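Activated BY transcription factor SSRB (Salmonella enterica, PDB 2WNW) belongs to glycosyl hydrolase family 30, joins a TIM-barrel domain to a beta-sandwich domain, and is named for its activation by the transcription factor SsrB. Local coordinates at residues 81-86 and 372-377; 89-94 and 145-150; 201-206 and 342-347; 268-273 and 292-297. One frame throughout, in Å; residues are numbered along the deposited sequence.

Interaction 1 (81-86 and 372-377)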
loop_
_atom_site.group_PDB
_atom_site.type_symbol
_atom_site.label_atom_id
_atom_site.label_comp_id
_atom_site.label_asym_id
_atom_site.label_seq_id
_atom_site.Cartn_x
_atom_site.Cartn_y
_atom_site.Cartn_z
ATOM N N HIS A 81 -14.838 -4.846 24.563
ATOM C CA HIS A 81 -14.319 -5.216 23.254
ATOM C C HIS A 81 -15.361 -5.608 22.226
ATOM O O HIS A 81 -15.081 -5.593 21.035
ATOM C CB HIS A 81 -13.256 -6.308 23.375
ATOM C CG HIS A 81 -11.872 -5.764 23.533
ATOM N ND1 HIS A 81 -10.747 -6.454 23.137
ATOM C CD2 HIS A 81 -11.434 -4.580 24.024
ATOM C CE1 HIS A 81 -9.676 -5.717 23.371
ATOM N NE2 HIS A 81 -10.064 -4.575 23.910
ATOM N N ASN A 82 -16.559 -5.959 22.683
ATOM C CA ASN A 82 -17.646 -6.300 21.771
ATOM C C ASN A 82 -17.245 -7.252 20.642
ATOM O O ASN A 82 -17.573 -7.012 19.482
ATOM C CB ASN A 82 -18.212 -5.002 21.174
ATOM C CG ASN A 82 -19.423 -5.237 20.297
ATOM O OD1 ASN A 82 -20.405 -5.839 20.728
ATOM N ND2 ASN A 82 -19.363 -4.755 19.055
ATOM N N TYR A 83 -16.539 -8.330 20.973
ATOM C CA TYR A 83 -16.124 -9.288 19.955
ATOM C C TYR A 83 -17.337 -9.806 19.194
ATOM O O TYR A 83 -18.330 -10.216 19.795
ATOM C CB TYR A 83 -15.353 -10.454 20.588
ATOM C CG TYR A 83 -13.848 -10.249 20.658
ATOM C CD1 TYR A 83 -13.002 -11.298 21.024
ATOM C CD2 TYR A 83 -13.266 -9.021 20.328
ATOM C CE1 TYR A 83 -11.619 -11.134 21.054
ATOM C CE2 TYR A 83 -11.876 -8.846 20.357
ATOM C CZ TYR A 83 -11.061 -9.909 20.719
ATOM O OH TYR A 83 -9.691 -9.760 20.731
ATOM N N THR A 84 -17.243 -9.786 17.867
ATOM C CA THR A 84 -18.332 -10.217 17.004
ATOM C C THR A 84 -17.999 -11.428 16.137
ATOM O O THR A 84 -18.863 -11.948 15.429
ATOM C CB THR A 84 -18.781 -9.056 16.101
ATOM O OG1 THR A 84 -17.649 -8.539 15.386
ATOM C CG2 THR A 84 -19.378 -7.943 16.939
ATOM N N LEU A 85 -16.746 -11.866 16.188
ATOM C CA LEU A 85 -16.302 -13.032 15.426
ATOM C C LEU A 85 -15.540 -13.979 16.345
ATOM O O LEU A 85 -15.106 -13.594 17.431
ATOM C CB LEU A 85 -15.352 -12.625 14.293
ATOM C CG LEU A 85 -15.805 -11.702 13.164
ATOM C CD1 LEU A 85 -14.643 -11.508 12.191
ATOM C CD2 LEU A 85 -17.003 -12.306 12.445
ATOM N N ALA A 86 -15.363 -15.213 15.889
ATOM C CA ALA A 86 -14.607 -16.200 16.644
ATOM C C ALA A 86 -14.270 -17.378 15.745
ATOM O O ALA A 86 -14.941 -17.624 14.741
ATOM C CB ALA A 86 -15.403 -16.678 17.857
ATOM N N HIS A 372 -8.349 -0.775 19.813
ATOM C CA HIS A 372 -8.462 0.446 19.024
ATOM C C HIS A 372 -9.357 0.215 17.814
ATOM O O HIS A 372 -9.881 1.169 17.232
ATOM C CB HIS A 372 -7.074 0.942 18.597
ATOM C CG HIS A 372 -6.440 1.860 19.595
ATOM N ND1 HIS A 372 -6.754 3.201 19.675
ATOM C CD2 HIS A 372 -5.574 1.616 20.607
ATOM C CE1 HIS A 372 -6.111 3.743 20.695
ATOM N NE2 HIS A 372 -5.389 2.803 21.278
ATOM N N PHE A 373 -9.531 -1.055 17.450
ATOM C CA PHE A 373 -10.388 -1.440 16.331
ATOM C C PHE A 373 -11.758 -1.978 16.775
ATOM O O PHE A 373 -12.800 -1.370 16.526
ATOM C CB PHE A 373 -9.754 -2.554 15.489
ATOM C CG PHE A 373 -8.697 -2.093 14.529
ATOM C CD1 PHE A 373 -7.379 -1.946 14.942
ATOM C CD2 PHE A 373 -9.014 -1.846 13.196
ATOM C CE1 PHE A 373 -6.385 -1.563 14.037
ATOM C CE2 PHE A 373 -8.028 -1.462 12.285
ATOM C CZ PHE A 373 -6.713 -1.322 12.708
ATOM N N CYS A 374 -11.729 -3.134 17.433
ATOM C CA CYS A 374 -12.942 -3.842 17.839
ATOM C C CYS A 374 -13.951 -3.134 18.731
ATOM O O CYS A 374 -15.142 -3.430 18.660
ATOM C CB CYS A 374 -12.570 -5.193 18.464
ATOM S SG CYS A 374 -11.879 -5.112 20.122
ATOM N N ARG A 375 -13.496 -2.206 19.563
ATOM C CA ARG A 375 -14.415 -1.498 20.448
ATOM C C ARG A 375 -15.260 -0.464 19.711
ATOM O O ARG A 375 -16.314 -0.051 20.204
ATOM C CB ARG A 375 -13.636 -0.794 21.569
ATOM C CG ARG A 375 -12.829 -1.735 22.454
ATOM C CD ARG A 375 -11.877 -0.970 23.366
ATOM N NE ARG A 375 -12.555 -0.367 24.510
ATOM C CZ ARG A 375 -12.930 -1.036 25.598
ATOM N NH1 ARG A 375 -12.697 -2.339 25.700
ATOM N NH2 ARG A 375 -13.528 -0.397 26.595
ATOM N N TYR A 376 -14.823 -0.069 18.521
ATOM C CA TYR A 376 -15.526 0.973 17.778
ATOM C C TYR A 376 -16.055 0.642 16.390
ATOM O O TYR A 376 -16.973 1.308 15.911
ATOM C CB TYR A 376 -14.611 2.197 17.690
ATOM C CG TYR A 376 -13.914 2.473 19.000
ATOM C CD1 TYR A 376 -14.619 2.970 20.097
ATOM C CD2 TYR A 376 -12.572 2.145 19.176
ATOM C CE1 TYR A 376 -14.006 3.122 21.337
ATOM C CE2 TYR A 376 -11.951 2.290 20.408
ATOM C CZ TYR A 376 -12.673 2.773 21.486
ATOM O OH TYR A 376 -12.071 2.863 22.718
ATOM N N VAL A 377 -15.482 -0.365 15.737
ATOM C CA VAL A 377 -15.924 -0.743 14.396
ATOM C C VAL A 377 -16.914 -1.901 14.493
ATOM O O VAL A 377 -16.635 -2.918 15.131
ATOM C CB VAL A 377 -14.714 -1.147 13.514
ATOM C CG1 VAL A 377 -15.174 -1.445 12.098
ATOM C CG2 VAL A 377 -13.680 -0.021 13.511
HETATM O O HOH W 1 -15.769 -6.055 17.616
HETATM O O HOH W 2 -17.477 -2.697 17.699
HETATM O O HOH W 3 -17.122 -5.721 15.256
#
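At the N-terminal end of the TIM barrel, the turn that leads into its second strand, 85-90, meets the end of helix 365-374, the last helix of the chain, which the C-terminal strands of the beta sandwich follow. Sulfur-aromatic contacts form the dry half of the contact. C374 holds SG in the crowded position between its backbone N and carbonyl carbon (chi1 74°). The sulfur thereby lies over one face of the H81 imidazole, 3.7 Å from the ring centroid and offset toward the rim. It also meets the Y83 ring at its edge, with SG 3.7 Å from CE2. The H81 ring is stacked on W367 as well.

Charge enters through R375, whose chain bends at chi3 and brings NH1 to the edge of the H81 ring, near its plane, with guanidinium and imidazole planes 68° apart; NH1 forms a salt bridge with E80.

The wet half is carried by waters that link backbone oxygens and side-chain polar groups. One donates to both N82 O and C374 O, two acceptors. Another accepts from N82 ND2 and donates to C374 O and V377 O. A third lies 2.9 Å from T84 OG1 and donates to V377 O at 2.8 Å.

Interaction 2 (89-94 and 145-150)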
loop_
_atom_site.group_PDB
_atom_site.type_symbol
_atom_site.label_atom_id
_atom_site.label_comp_id
_atom_site.label_asym_id
_atom_site.label_seq_id
_atom_site.Cartn_x
_atom_site.Cartn_y
_atom_site.Cartn_z
ATOM N N PRO A 89 -11.669 -24.898 16.860
ATOM C CA PRO A 89 -11.238 -26.128 16.205
ATOM C C PRO A 89 -12.230 -27.284 16.183
ATOM O O PRO A 89 -12.974 -27.507 17.143
ATOM C CB PRO A 89 -9.980 -26.489 16.985
ATOM C CG PRO A 89 -10.383 -26.131 18.384
ATOM C CD PRO A 89 -11.058 -24.777 18.200
ATOM N N ILE A 90 -12.229 -28.002 15.063
ATOM C CA ILE A 90 -13.050 -29.193 14.878
ATOM C C ILE A 90 -12.022 -30.276 15.213
ATOM O O ILE A 90 -11.121 -30.560 14.421
ATOM C CB ILE A 90 -13.539 -29.316 13.410
ATOM C CG1 ILE A 90 -14.451 -28.131 13.077
ATOM C CG2 ILE A 90 -14.268 -30.644 13.203
ATOM C CD1 ILE A 90 -14.943 -28.094 11.629
ATOM N N GLN A 91 -12.169 -30.851 16.406
ATOM C CA GLN A 91 -11.253 -31.844 16.970
ATOM C C GLN A 91 -10.040 -31.062 17.489
ATOM O O GLN A 91 -10.017 -29.835 17.422
ATOM C CB GLN A 91 -10.854 -32.917 15.944
ATOM C CG GLN A 91 -12.066 -33.676 15.391
ATOM C CD GLN A 91 -11.722 -35.002 14.733
ATOM O OE1 GLN A 91 -10.705 -35.132 14.043
ATOM N NE2 GLN A 91 -12.587 -35.990 14.923
ATOM N N SER A 92 -9.033 -31.756 18.003
ATOM C CA SER A 92 -7.875 -31.082 18.588
ATOM C C SER A 92 -6.930 -30.266 17.699
ATOM O O SER A 92 -6.757 -30.543 16.513
ATOM C CB SER A 92 -7.042 -32.106 19.361
ATOM O OG SER A 92 -6.588 -33.134 18.500
ATOM N N CYS A 93 -6.335 -29.240 18.307
ATOM C CA CYS A 93 -5.335 -28.399 17.661
ATOM C C CYS A 93 -4.181 -28.453 18.664
ATOM O O CYS A 93 -4.295 -29.151 19.676
ATOM C CB CYS A 93 -5.842 -26.959 17.454
ATOM S SG CYS A 93 -6.143 -25.971 18.932
ATOM N N ASP A 94 -3.077 -27.757 18.412
ATOM C CA ASP A 94 -1.958 -27.823 19.355
ATOM C C ASP A 94 -2.323 -27.279 20.731
ATOM O O ASP A 94 -1.803 -27.744 21.751
ATOM C CB ASP A 94 -0.719 -27.107 18.791
ATOM C CG ASP A 94 -0.989 -25.674 18.398
ATOM O OD1 ASP A 94 -2.038 -25.417 17.770
ATOM O OD2 ASP A 94 -0.141 -24.808 18.701
ATOM N N SER A 145 -6.931 -31.499 11.975
ATOM C CA SER A 145 -6.695 -32.861 11.494
ATOM C C SER A 145 -7.863 -33.823 11.657
ATOM O O SER A 145 -8.571 -33.792 12.661
ATOM C CB SER A 145 -5.477 -33.481 12.195
ATOM O OG SER A 145 -5.306 -34.844 11.807
ATOM N N PRO A 146 -8.092 -34.678 10.645
ATOM C CA PRO A 146 -9.173 -35.667 10.694
ATOM C C PRO A 146 -8.696 -36.727 11.691
ATOM O O PRO A 146 -7.546 -36.681 12.139
ATOM C CB PRO A 146 -9.209 -36.223 9.268
ATOM C CG PRO A 146 -8.687 -35.081 8.432
ATOM C CD PRO A 146 -7.534 -34.576 9.285
ATOM N N PRO A 147 -9.561 -37.689 12.055
ATOM C CA PRO A 147 -9.144 -38.730 13.005
ATOM C C PRO A 147 -7.934 -39.468 12.430
ATOM O O PRO A 147 -7.788 -39.556 11.211
ATOM C CB PRO A 147 -10.376 -39.631 13.097
ATOM C CG PRO A 147 -11.518 -38.682 12.804
ATOM C CD PRO A 147 -10.970 -37.860 11.660
ATOM N N ALA A 148 -7.082 -40.002 13.301
ATOM C CA ALA A 148 -5.882 -40.707 12.863
ATOM C C ALA A 148 -6.115 -41.817 11.839
ATOM O O ALA A 148 -5.431 -41.866 10.815
ATOM C CB ALA A 148 -5.133 -41.273 14.073
ATOM N N PHE A 149 -7.077 -42.699 12.098
ATOM C CA PHE A 149 -7.327 -43.807 11.180
ATOM C C PHE A 149 -7.801 -43.396 9.790
ATOM O O PHE A 149 -7.799 -44.212 8.871
ATOM C CB PHE A 149 -8.314 -44.820 11.786
ATOM C CG PHE A 149 -9.743 -44.353 11.820
ATOM C CD1 PHE A 149 -10.188 -43.484 12.813
ATOM C CD2 PHE A 149 -10.656 -44.809 10.869
ATOM C CE1 PHE A 149 -11.524 -43.077 12.865
ATOM C CE2 PHE A 149 -11.993 -44.407 10.912
ATOM C CZ PHE A 149 -12.427 -43.541 11.912
ATOM N N MET A 150 -8.196 -42.134 9.631
ATOM C CA MET A 150 -8.654 -41.646 8.333
ATOM C C MET A 150 -7.514 -41.045 7.513
ATOM O O MET A 150 -7.730 -40.581 6.393
ATOM C CB MET A 150 -9.747 -40.585 8.510
ATOM C CG MET A 150 -11.073 -41.113 9.028
ATOM S SD MET A 150 -12.392 -39.895 8.813
ATOM C CE MET A 150 -13.701 -40.663 9.742
HETATM O O HOH W 4 -8.459 -30.789 14.419
#
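Two neighbouring loops at the C-terminal end of the TIM barrel meet here: 89-94 leaves the second strand, 85-90, and 145-150 follows the third, 138-143. Q91 carries most of the contact. Its backbone has a positive phi (78°), and its side chain starts with CG beside the backbone N, anti to the carbonyl carbon (chi1 -59°), then runs on extended. This course carries the amide to S145 and P147: Q91 CD lies 4.0 Å from S145 O and 4.2 Å from P147 CG. Glutamine chain and proline ring cross at about a right angle, so the amide passes across the CG and CD corner of the pyrrolidine. W170 of helix 167-183 packs against Q91, P146 and P147 together, which helps to bury the group.

The backbones are joined through one water. It accepts from S145 N at 3.0 Å and lies 2.7 Å from I90 O; its distance from S92 O is the same, 2.7 Å. With further acceptors nearby it cannot serve them all at once.

S145 turns its hydroxyl onward, to the carbonyl of the next residue. OG is anti to the backbone N (chi1 175°) and donates to P146 O, meeting that oxygen in the carbonyl plane on a lone pair; K151 NZ is a second partner of the hydroxyl. P146 and P147 have no backbone N-H to offer, but their carbonyls are used. Just beyond, the chain enters a short 3-10 turn, in which M150 N donates to P147 O at 3.1 Å.

Interaction 3 (201-206 and 342-347)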
loop_
_atom_site.group_PDB
_atom_site.type_symbol
_atom_site.label_atom_id
_atom_site.label_comp_id
_atom_site.label_asym_id
_atom_site.label_seq_id
_atom_site.Cartn_x
_atom_site.Cartn_y
_atom_site.Cartn_z
ATOM N N LYS A 201 3.104 -30.181 10.653
ATOM C CA LYS A 201 3.458 -29.687 11.983
ATOM C C LYS A 201 3.687 -30.883 12.902
ATOM O O LYS A 201 3.186 -31.969 12.628
ATOM C CB LYS A 201 2.322 -28.832 12.551
ATOM C CG LYS A 201 1.990 -27.589 11.737
ATOM C CD LYS A 201 3.134 -26.590 11.774
ATOM C CE LYS A 201 2.765 -25.308 11.052
ATOM N NZ LYS A 201 3.905 -24.350 11.036
ATOM N N THR A 202 4.440 -30.693 13.984
ATOM C CA THR A 202 4.673 -31.782 14.929
ATOM C C THR A 202 3.377 -32.015 15.700
ATOM O O THR A 202 3.228 -33.012 16.411
ATOM C CB THR A 202 5.798 -31.448 15.933
ATOM O OG1 THR A 202 5.489 -30.224 16.607
ATOM C CG2 THR A 202 7.135 -31.314 15.216
ATOM N N TRP A 203 2.447 -31.075 15.565
ATOM C CA TRP A 203 1.146 -31.184 16.214
ATOM C C TRP A 203 0.082 -31.478 15.154
ATOM O O TRP A 203 0.415 -31.795 14.018
ATOM C CB TRP A 203 0.815 -29.902 16.983
ATOM C CG TRP A 203 0.916 -28.633 16.182
ATOM C CD1 TRP A 203 0.029 -28.174 15.249
ATOM C CD2 TRP A 203 1.949 -27.644 16.273
ATOM N NE1 TRP A 203 0.445 -26.958 14.758
ATOM C CE2 TRP A 203 1.622 -26.610 15.368
ATOM C CE3 TRP A 203 3.123 -27.532 17.033
ATOM C CZ2 TRP A 203 2.426 -25.473 15.202
ATOM C CZ3 TRP A 203 3.923 -26.403 16.868
ATOM C CH2 TRP A 203 3.568 -25.389 15.958
ATOM N N ASP A 204 -1.189 -31.373 15.528
ATOM C CA ASP A 204 -2.298 -31.661 14.615
ATOM C C ASP A 204 -2.185 -30.924 13.285
ATOM O O ASP A 204 -2.163 -29.695 13.243
ATOM C CB ASP A 204 -3.617 -31.305 15.293
ATOM C CG ASP A 204 -3.738 -31.922 16.669
ATOM O OD1 ASP A 204 -4.447 -32.942 16.808
ATOM O OD2 ASP A 204 -3.103 -31.390 17.607
ATOM N N SER A 205 -2.123 -31.686 12.200
ATOM C CA SER A 205 -2.000 -31.116 10.864
ATOM C C SER A 205 -2.409 -32.141 9.807
ATOM O O SER A 205 -2.433 -33.339 10.072
ATOM C CB SER A 205 -0.558 -30.652 10.630
ATOM O OG SER A 205 0.370 -31.674 10.966
ATOM N N CYS A 206 -2.729 -31.663 8.611
ATOM C CA CYS A 206 -3.147 -32.538 7.521
ATOM C C CYS A 206 -2.954 -31.788 6.211
ATOM O O CYS A 206 -3.338 -30.624 6.099
ATOM C CB CYS A 206 -4.621 -32.919 7.701
ATOM S SG CYS A 206 -5.235 -34.160 6.540
ATOM N N ASN A 342 -0.451 -26.379 25.831
ATOM C CA ASN A 342 -0.221 -26.737 24.430
ATOM C C ASN A 342 0.426 -28.122 24.474
ATOM O O ASN A 342 1.493 -28.290 25.066
ATOM C CB ASN A 342 0.721 -25.721 23.775
ATOM C CG ASN A 342 0.903 -25.963 22.289
ATOM O OD1 ASN A 342 1.545 -26.933 21.873
ATOM N ND2 ASN A 342 0.332 -25.078 21.474
ATOM N N HIS A 343 -0.206 -29.110 23.846
ATOM C CA HIS A 343 0.322 -30.469 23.910
ATOM C C HIS A 343 1.628 -30.743 23.166
ATOM O O HIS A 343 2.139 -31.860 23.206
ATOM C CB HIS A 343 -0.773 -31.485 23.528
ATOM C CG HIS A 343 -1.000 -31.643 22.057
ATOM N ND1 HIS A 343 -0.184 -32.414 21.256
ATOM C CD2 HIS A 343 -1.986 -31.179 21.252
ATOM C CE1 HIS A 343 -0.660 -32.420 20.023
ATOM N NE2 HIS A 343 -1.754 -31.679 19.994
ATOM N N GLN A 344 2.176 -29.727 22.505
ATOM C CA GLN A 344 3.455 -29.875 21.815
ATOM C C GLN A 344 4.466 -28.852 22.327
ATOM O O GLN A 344 5.536 -28.678 21.748
ATOM C CB GLN A 344 3.293 -29.730 20.302
ATOM C CG GLN A 344 3.043 -31.044 19.586
ATOM C CD GLN A 344 4.156 -32.050 19.819
ATOM O OE1 GLN A 344 3.951 -33.085 20.455
ATOM N NE2 GLN A 344 5.346 -31.746 19.310
ATOM N N GLY A 345 4.120 -28.180 23.420
ATOM C CA GLY A 345 5.010 -27.190 24.003
ATOM C C GLY A 345 5.144 -25.901 23.209
ATOM O O GLY A 345 6.061 -25.114 23.450
ATOM N N ASN A 346 4.235 -25.681 22.264
ATOM C CA ASN A 346 4.262 -24.476 21.441
ATOM C C ASN A 346 3.563 -23.329 22.172
ATOM O O ASN A 346 2.508 -22.855 21.742
ATOM C CB ASN A 346 3.573 -24.751 20.100
ATOM C CG ASN A 346 3.553 -23.538 19.195
ATOM O OD1 ASN A 346 4.553 -22.835 19.070
ATOM N ND2 ASN A 346 2.415 -23.289 18.549
ATOM N N LEU A 347 4.163 -22.888 23.277
ATOM C CA LEU A 347 3.607 -21.813 24.099
ATOM C C LEU A 347 3.586 -20.473 23.366
ATOM O O LEU A 347 4.544 -20.115 22.680
ATOM C CB LEU A 347 4.418 -21.684 25.393
ATOM C CG LEU A 347 4.577 -22.975 26.210
ATOM C CD1 LEU A 347 5.489 -22.723 27.404
ATOM C CD2 LEU A 347 3.212 -23.465 26.673
#
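D204 and H343 face each other with carboxylate and imidazole planes almost perpendicular, 89° apart. H343 NE2 donates to D204 OD2 over 2.8 Å, nearly straight at 169°. The oxygen lies in the plane of the ring and receives the proton on its syn lone pair. D204 OD1 is bonded by S92 OG, so both oxygens of the carboxylate are held, and the negative charge probably favours a proton on NE2.

W203 and N346 are arranged quite differently: indole and amide planes are only 13° apart, and the amide comes to the far end of the six-membered ring, with N346 ND2 3.5 Å from W203 CH2. The same ND2 is bonded to D94 OD2, which fixes the turn of the amide.

Both segments are loops above the C-terminal ends of the strands of the TIM barrel, one after the fourth strand, 190-192, the other beyond the eighth. A glycerol lies about 3 Å from the N346 side chain, which suggests a pocket beside this contact.

Q344 bends at chi2 and crosses W203 obliquely. Its CB comes to the indole edge, and its CG lies 3.6 Å from W203 CB. At its tip NE2 makes a weak bond of 3.1 Å to T202 OG1.

The second loop is shaped by a type I turn from N342 to G345. N342 OD1 accepts from Q344 N on a lone pair, an Asx turn, and also from N346 N, which approaches from above the carbonyl plane at 3.0 Å.

Interaction 4 (268-273 and 292-297)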
loop_
_atom_site.group_PDB
_atom_site.type_symbol
_atom_site.label_atom_id
_atom_site.label_comp_id
_atom_site.label_asym_id
_atom_site.label_seq_id
_atom_site.Cartn_x
_atom_site.Cartn_y
_atom_site.Cartn_z
ATOM N N HIS A 268 -3.254 -16.130 7.508
ATOM C CA HIS A 268 -2.556 -15.884 8.765
ATOM C C HIS A 268 -1.410 -14.906 8.504
ATOM O O HIS A 268 -1.183 -14.506 7.359
ATOM C CB HIS A 268 -2.008 -17.205 9.319
ATOM C CG HIS A 268 -3.042 -18.283 9.458
ATOM N ND1 HIS A 268 -2.718 -19.589 9.760
ATOM C CD2 HIS A 268 -4.391 -18.250 9.332
ATOM C CE1 HIS A 268 -3.823 -20.314 9.811
ATOM N NE2 HIS A 268 -4.852 -19.525 9.555
ATOM N N TRP A 269 -0.673 -14.539 9.551
ATOM C CA TRP A 269 0.412 -13.571 9.393
ATOM C C TRP A 269 1.815 -14.076 9.699
ATOM O O TRP A 269 2.751 -13.287 9.770
ATOM C CB TRP A 269 0.145 -12.343 10.278
ATOM C CG TRP A 269 0.325 -12.560 11.780
ATOM C CD1 TRP A 269 1.103 -13.507 12.396
ATOM C CD2 TRP A 269 -0.211 -11.744 12.833
ATOM N NE1 TRP A 269 1.089 -13.325 13.762
ATOM C CE2 TRP A 269 0.291 -12.250 14.056
ATOM C CE3 TRP A 269 -1.063 -10.629 12.861
ATOM C CZ2 TRP A 269 -0.032 -11.680 15.297
ATOM C CZ3 TRP A 269 -1.384 -10.060 14.100
ATOM C CH2 TRP A 269 -0.868 -10.588 15.295
ATOM N N TYR A 270 1.973 -15.383 9.856
ATOM C CA TYR A 270 3.266 -15.927 10.251
ATOM C C TYR A 270 4.483 -15.748 9.343
ATOM O O TYR A 270 5.602 -16.022 9.777
ATOM C CB TYR A 270 3.091 -17.396 10.648
ATOM C CG TYR A 270 2.065 -17.568 11.758
ATOM C CD1 TYR A 270 0.858 -18.225 11.526
ATOM C CD2 TYR A 270 2.289 -17.038 13.029
ATOM C CE1 TYR A 270 -0.104 -18.351 12.535
ATOM C CE2 TYR A 270 1.336 -17.157 14.044
ATOM C CZ TYR A 270 0.142 -17.815 13.787
ATOM O OH TYR A 270 -0.803 -17.932 14.781
ATOM N N THR A 271 4.292 -15.289 8.108
ATOM C CA THR A 271 5.438 -15.062 7.224
ATOM C C THR A 271 5.621 -13.578 6.882
ATOM O O THR A 271 6.374 -13.224 5.975
ATOM C CB THR A 271 5.341 -15.870 5.908
ATOM O OG1 THR A 271 4.146 -15.519 5.202
ATOM C CG2 THR A 271 5.350 -17.371 6.206
ATOM N N GLY A 272 4.933 -12.709 7.613
ATOM C CA GLY A 272 5.087 -11.287 7.361
ATOM C C GLY A 272 3.902 -10.576 6.738
ATOM O O GLY A 272 2.812 -11.136 6.612
ATOM N N ASP A 273 4.148 -9.333 6.327
ATOM C CA ASP A 273 3.133 -8.457 5.744
ATOM C C ASP A 273 2.453 -8.950 4.466
ATOM O O ASP A 273 1.277 -9.313 4.485
ATOM C CB ASP A 273 3.738 -7.070 5.478
ATOM C CG ASP A 273 4.304 -6.412 6.734
ATOM O OD1 ASP A 273 4.115 -6.958 7.844
ATOM O OD2 ASP A 273 4.937 -5.336 6.607
ATOM N N PHE A 292 -8.802 -12.476 7.728
ATOM C CA PHE A 292 -7.611 -12.746 8.530
ATOM C C PHE A 292 -8.154 -13.680 9.606
ATOM O O PHE A 292 -8.945 -13.262 10.456
ATOM C CB PHE A 292 -7.059 -11.481 9.188
ATOM C CG PHE A 292 -5.946 -11.760 10.155
ATOM C CD1 PHE A 292 -4.677 -12.099 9.695
ATOM C CD2 PHE A 292 -6.184 -11.764 11.526
ATOM C CE1 PHE A 292 -3.658 -12.444 10.593
ATOM C CE2 PHE A 292 -5.171 -12.108 12.429
ATOM C CZ PHE A 292 -3.906 -12.450 11.953
ATOM N N SER A 293 -7.732 -14.939 9.580
ATOM C CA SER A 293 -8.263 -15.916 10.522
ATOM C C SER A 293 -7.419 -16.321 11.721
ATOM O O SER A 293 -7.935 -16.960 12.635
ATOM C CB SER A 293 -8.657 -17.183 9.765
ATOM O OG SER A 293 -7.516 -17.761 9.158
ATOM N N GLU A 294 -6.136 -15.988 11.729
ATOM C CA GLU A 294 -5.310 -16.375 12.864
ATOM C C GLU A 294 -3.937 -15.723 12.907
ATOM O O GLU A 294 -3.269 -15.570 11.889
ATOM C CB GLU A 294 -5.123 -17.894 12.893
ATOM C CG GLU A 294 -4.460 -18.393 14.167
ATOM C CD GLU A 294 -3.755 -19.720 13.978
ATOM O OE1 GLU A 294 -4.415 -20.696 13.561
ATOM O OE2 GLU A 294 -2.538 -19.782 14.251
ATOM N N GLY A 295 -3.526 -15.361 14.115
ATOM C CA GLY A 295 -2.229 -14.759 14.324
ATOM C C GLY A 295 -1.977 -14.680 15.817
ATOM O O GLY A 295 -2.921 -14.621 16.609
ATOM N N CYS A 296 -0.706 -14.712 16.204
ATOM C CA CYS A 296 -0.323 -14.608 17.607
ATOM C C CYS A 296 1.166 -14.304 17.670
ATOM O O CYS A 296 1.860 -14.328 16.648
ATOM C CB CYS A 296 -0.620 -15.913 18.366
ATOM S SG CYS A 296 0.459 -17.323 17.960
ATOM N N VAL A 297 1.649 -14.004 18.870
ATOM C CA VAL A 297 3.058 -13.713 19.082
ATOM C C VAL A 297 3.553 -14.659 20.170
ATOM O O VAL A 297 2.770 -15.133 20.993
ATOM C CB VAL A 297 3.278 -12.244 19.538
ATOM C CG1 VAL A 297 2.859 -11.284 18.425
ATOM C CG2 VAL A 297 2.485 -11.960 20.806
#
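Y270 carries CG beside its backbone N, anti to the carbonyl carbon (chi1 -57°), whereas W269 holds CG in the crowded position between N and the carbonyl carbon (chi1 72°). Both rings reach G295 and C296, but the indole extends to F292 and the phenol to E294. E294 sets CG anti to its own N (chi1 -171°) and extends, so that its carboxylate meets the phenol. Y270 OH donates to E294 OE2 at 2.6 Å, using the anti lone pair. OE1 has a salt bridge with R87, and OE2 also bonds a glycerol; the arginine probably favours the charged carboxylate.

The segments continue the sixth and seventh strands of the TIM barrel, 264-268 and 289-294, at their C-terminal ends, where enzymes of this fold have their active sites. H268 CA makes a CA-H...O contact of 3.2 Å with E294 O.

Two CH-pi contacts place the backbone and CB of the second segment on rings of the first. E294 CB sits over one face of the H268 imidazole, 3.8 Å from its centroid, while G295, bare of a side chain, lays CA over the five-membered ring of W269 at 3.7 Å from the centroid. H268 NE2 and S293 OG share D239 OD1, which holds the imidazole in place. The indole plane also contains C296 O, which accepts from W269 NE1 at 3.2 Å, the donor lying above the carbonyl plane. The six-membered ring meets F292 obliquely, CE3 of W269 being 3.5 Å from CZ of F292. W269 N and E294 O are buried without a hydrogen-bond partner.

Interactions 1, 2 and 4 are buried, whereas interaction 3 lies at the surface. Interactions 1 and 2 share strand 85-90 but meet its opposite ends, their centres about 29 Å apart: sulfur, rings and waters join the former to a late helix, an amide, prolines and a single water the latter. Interaction 4 links two adjacent strands of the same barrel through rings, CH-pi contacts and a buried carboxylate. Interactions 2 and 3 touch directly, S92 of 89-94 with D204 and D94 with N342. Interaction 3 depends on side-chain hydrogen bonds, whereas interactions 1 and 2 have no clear direct one between their segments. Glycerol is found beside interactions 2, 3 and 4.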